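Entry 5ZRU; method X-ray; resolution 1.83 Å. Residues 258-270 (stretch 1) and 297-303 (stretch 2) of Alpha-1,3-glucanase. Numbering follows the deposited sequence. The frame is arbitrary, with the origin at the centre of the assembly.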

# COMPACT_ATOMS: atom_id res chain seq x y z
N GLN A 258 -4.29 -2.89 -18.93
CA GLN A 258 -5.06 -1.68 -18.66
C GLN A 258 -6.54 -2.02 -18.68
O GLN A 258 -7.10 -2.30 -19.74
CB GLN A 258 -4.75 -0.59 -19.70
CG GLN A 258 -5.61 0.65 -19.49
CD GLN A 258 -5.25 1.37 -18.20
OE1 GLN A 258 -4.11 1.82 -18.04
NE2 GLN A 258 -6.21 1.45 -17.27
N PHE A 259 -7.17 -2.02 -17.51
CA PHE A 259 -8.62 -2.16 -17.47
C PHE A 259 -9.25 -0.83 -17.86
O PHE A 259 -8.86 0.22 -17.34
CB PHE A 259 -9.08 -2.62 -16.09
CG PHE A 259 -8.69 -4.04 -15.79
CD1 PHE A 259 -9.48 -5.10 -16.22
CD2 PHE A 259 -7.50 -4.32 -15.11
CE1 PHE A 259 -9.11 -6.40 -15.96
CE2 PHE A 259 -7.13 -5.64 -14.84
CZ PHE A 259 -7.93 -6.67 -15.26
N THR A 260 -10.22 -0.87 -18.78
CA THR A 260 -10.77 0.34 -19.36
C THR A 260 -12.16 0.69 -18.86
O THR A 260 -12.66 1.78 -19.18
CB THR A 260 -10.81 0.24 -20.89
OG1 THR A 260 -11.63 -0.88 -21.27
CG2 THR A 260 -9.41 0.06 -21.46
N ASN A 261 -12.81 -0.20 -18.10
CA ASN A 261 -14.20 -0.01 -17.73
C ASN A 261 -14.28 0.63 -16.35
O ASN A 261 -13.74 0.05 -15.38
CB ASN A 261 -14.93 -1.35 -17.74
CG ASN A 261 -16.44 -1.22 -17.74
OD1 ASN A 261 -17.00 -0.32 -17.12
ND2 ASN A 261 -17.12 -2.14 -18.41
N PRO A 262 -14.92 1.79 -16.19
CA PRO A 262 -14.99 2.44 -14.88
C PRO A 262 -16.10 1.94 -13.98
O PRO A 262 -16.20 2.39 -12.83
CB PRO A 262 -15.24 3.91 -15.25
CG PRO A 262 -16.13 3.79 -16.47
CD PRO A 262 -15.56 2.60 -17.25
N ASN A 263 -16.94 1.01 -14.44
CA ASN A 263 -18.13 0.65 -13.68
C ASN A 263 -17.82 -0.36 -12.58
O ASN A 263 -16.77 -1.00 -12.55
CB ASN A 263 -19.19 0.10 -14.63
CG ASN A 263 -19.75 1.17 -15.55
OD1 ASN A 263 -20.43 2.08 -15.09
ND2 ASN A 263 -19.43 1.10 -16.83
N GLN A 264 -18.78 -0.47 -11.65
CA GLN A 264 -18.72 -1.49 -10.60
C GLN A 264 -18.46 -2.86 -11.19
O GLN A 264 -19.02 -3.21 -12.24
CB GLN A 264 -20.03 -1.54 -9.82
CG GLN A 264 -20.05 -0.74 -8.57
CD GLN A 264 -21.45 -0.57 -8.04
OE1 GLN A 264 -22.16 0.37 -8.42
NE2 GLN A 264 -21.88 -1.49 -7.18
N ALA A 265 -17.63 -3.64 -10.50
CA ALA A 265 -17.39 -5.05 -10.82
C ALA A 265 -16.93 -5.26 -12.26
O ALA A 265 -17.20 -6.30 -12.87
CB ALA A 265 -18.63 -5.91 -10.53
N SER A 266 -16.21 -4.28 -12.82
CA SER A 266 -15.90 -4.30 -14.25
C SER A 266 -14.41 -4.24 -14.55
O SER A 266 -14.02 -3.86 -15.65
CB SER A 266 -16.63 -3.15 -14.96
OG SER A 266 -18.02 -3.31 -14.78
N GLY A 267 -13.57 -4.63 -13.60
CA GLY A 267 -12.14 -4.70 -13.84
C GLY A 267 -11.47 -5.49 -12.74
O GLY A 267 -12.11 -5.94 -11.79
N GLY A 268 -10.15 -5.64 -12.88
CA GLY A 268 -9.41 -6.51 -11.98
C GLY A 268 -9.53 -7.96 -12.40
O GLY A 268 -10.21 -8.32 -13.36
N ILE A 269 -8.83 -8.82 -11.66
CA ILE A 269 -8.74 -10.24 -11.97
C ILE A 269 -9.42 -11.05 -10.87
O ILE A 269 -9.12 -10.88 -9.68
CB ILE A 269 -7.27 -10.68 -12.12
CG1 ILE A 269 -6.67 -10.06 -13.39
CG2 ILE A 269 -7.17 -12.21 -12.19
CD1 ILE A 269 -5.17 -10.39 -13.59
N SER A 270 -10.33 -11.94 -11.27
CA SER A 270 -10.97 -12.86 -10.33
C SER A 270 -10.44 -14.25 -10.61
O SER A 270 -10.67 -14.80 -11.69
CB SER A 270 -12.50 -12.83 -10.47
OG SER A 270 -13.09 -13.94 -9.81
N VAL A 297 -16.20 -4.16 -6.04
CA VAL A 297 -15.80 -5.47 -6.57
C VAL A 297 -14.79 -5.29 -7.69
O VAL A 297 -14.99 -5.77 -8.82
CB VAL A 297 -17.04 -6.27 -7.03
CG1 VAL A 297 -16.66 -7.74 -7.26
CG2 VAL A 297 -18.12 -6.15 -5.98
N TYR A 298 -13.70 -4.60 -7.40
CA TYR A 298 -12.79 -4.13 -8.44
C TYR A 298 -11.39 -4.07 -7.83
O TYR A 298 -10.67 -3.07 -7.91
CB TYR A 298 -13.28 -2.78 -8.97
CG TYR A 298 -12.82 -2.31 -10.35
CD1 TYR A 298 -11.50 -2.43 -10.75
CD2 TYR A 298 -13.72 -1.69 -11.22
CE1 TYR A 298 -11.07 -1.96 -11.99
CE2 TYR A 298 -13.31 -1.20 -12.46
CZ TYR A 298 -11.98 -1.34 -12.84
OH TYR A 298 -11.56 -0.87 -14.06
N LYS A 299 -11.02 -5.15 -7.14
CA LYS A 299 -9.66 -5.28 -6.64
C LYS A 299 -8.75 -5.81 -7.75
O LYS A 299 -9.22 -6.44 -8.71
CB LYS A 299 -9.60 -6.21 -5.42
CG LYS A 299 -10.45 -5.76 -4.23
CD LYS A 299 -11.82 -6.46 -4.21
CE LYS A 299 -12.54 -6.18 -2.88
NZ LYS A 299 -13.88 -6.86 -2.81
N GLY A 300 -7.45 -5.55 -7.62
CA GLY A 300 -6.52 -6.04 -8.63
C GLY A 300 -6.58 -7.55 -8.79
O GLY A 300 -6.66 -8.07 -9.91
N PHE A 301 -6.57 -8.27 -7.67
CA PHE A 301 -6.65 -9.73 -7.65
C PHE A 301 -7.67 -10.14 -6.60
O PHE A 301 -7.62 -9.65 -5.47
CB PHE A 301 -5.29 -10.36 -7.32
CG PHE A 301 -4.18 -9.99 -8.27
CD1 PHE A 301 -4.03 -10.66 -9.47
CD2 PHE A 301 -3.28 -8.98 -7.95
CE1 PHE A 301 -3.00 -10.32 -10.35
CE2 PHE A 301 -2.25 -8.65 -8.81
CZ PHE A 301 -2.11 -9.32 -10.02
N MET A 302 -8.57 -11.07 -6.96
CA MET A 302 -9.73 -11.38 -6.14
C MET A 302 -10.02 -12.88 -6.12
O MET A 302 -9.65 -13.61 -7.04
CB MET A 302 -11.00 -10.69 -6.66
CG MET A 302 -10.96 -9.19 -6.63
SD MET A 302 -12.42 -8.50 -7.46
CE MET A 302 -11.86 -8.39 -9.17
N ASP A 303 -10.70 -13.30 -5.05
CA ASP A 303 -11.43 -14.57 -4.91
C ASP A 303 -10.54 -15.76 -4.54
O ASP A 303 -9.93 -15.73 -3.47
CB ASP A 303 -12.28 -14.82 -6.15
CG ASP A 303 -13.34 -13.74 -6.32
OD1 ASP A 303 -14.02 -13.44 -5.31
OD2 ASP A 303 -13.47 -13.17 -7.42

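What does Tyr-298 do at the centre of this contact? It has more of its surface covered by the other stretch than any other residue here, and its ring packs against the loop that runs from Asn-261 to Gly-267. Although its CA-to-CB bond points sideways, the end of the side chain comes nearer, and the OH of Tyr-298 donates a hydrogen bond to the backbone O of Asn-261 at 2.7 Å. The O of Asn-263 also lies at the ring edge, 3.4 Å from CD2 of Tyr-298. That loop is shaped in part by its own bonds: OD1 of Asn-261 accepts from N of Asn-263 at 3.0 Å and from ND2 of Asn-263 at 2.8 Å, just ahead of the type II turn from Asn-263 to Ser-266.

Why can the backbone come so close to the tyrosine ring? Gly-267 lies over one face, its CA 3.7 Å from the centroid of the Tyr-298 ring and 21° off the ring normal, a CH-pi contact. A CB on Gly-267 would fall 2.3 Å from CZ of Tyr-298, so the absence of a side chain makes this packing possible. The next residue is similarly constrained: CA of Gly-268 approaches O of Lys-299 at 3.3 Å, and a CB on Gly-268 would clash with that same oxygen. The backbone angles of Gly-268 call for glycine on their own account.

How does Ile-269 join the two stretches? It pairs with Phe-301 in a parallel bridge, and its backbone reaches to both sides of that residue in sequence. N of Ile-269 donates to O of Gly-300 at 2.9 Å, while O of Ile-269 accepts a weak hydrogen bond from N of Met-302 at 2.8 Å, bent to 124° at the hydrogen. The side chains of Ile-269 and Phe-301 share one face of the sheet, where CD1 of Ile-269 meets CE1 of Phe-301 at 3.9 Å in an apolar contact.

What happens on the face that carries Met-302 and Ser-270? Ser-270 and Met-302 form the next parallel bridge, the CA of Ser-270 lying 4.6 Å from the CA of Met-302. The methionine side chain extends back along the contact, bringing CE of Met-302 to 3.6 Å from O of Gly-267, an oxygen left without a hydrogen-bond partner. Ser-270 instead engages the residue at the corner of the chain: OG of Ser-270 donates to OD2 of Asp-303 across a short 2.5 Å, so a polar side-chain bond follows directly after the backbone pairing.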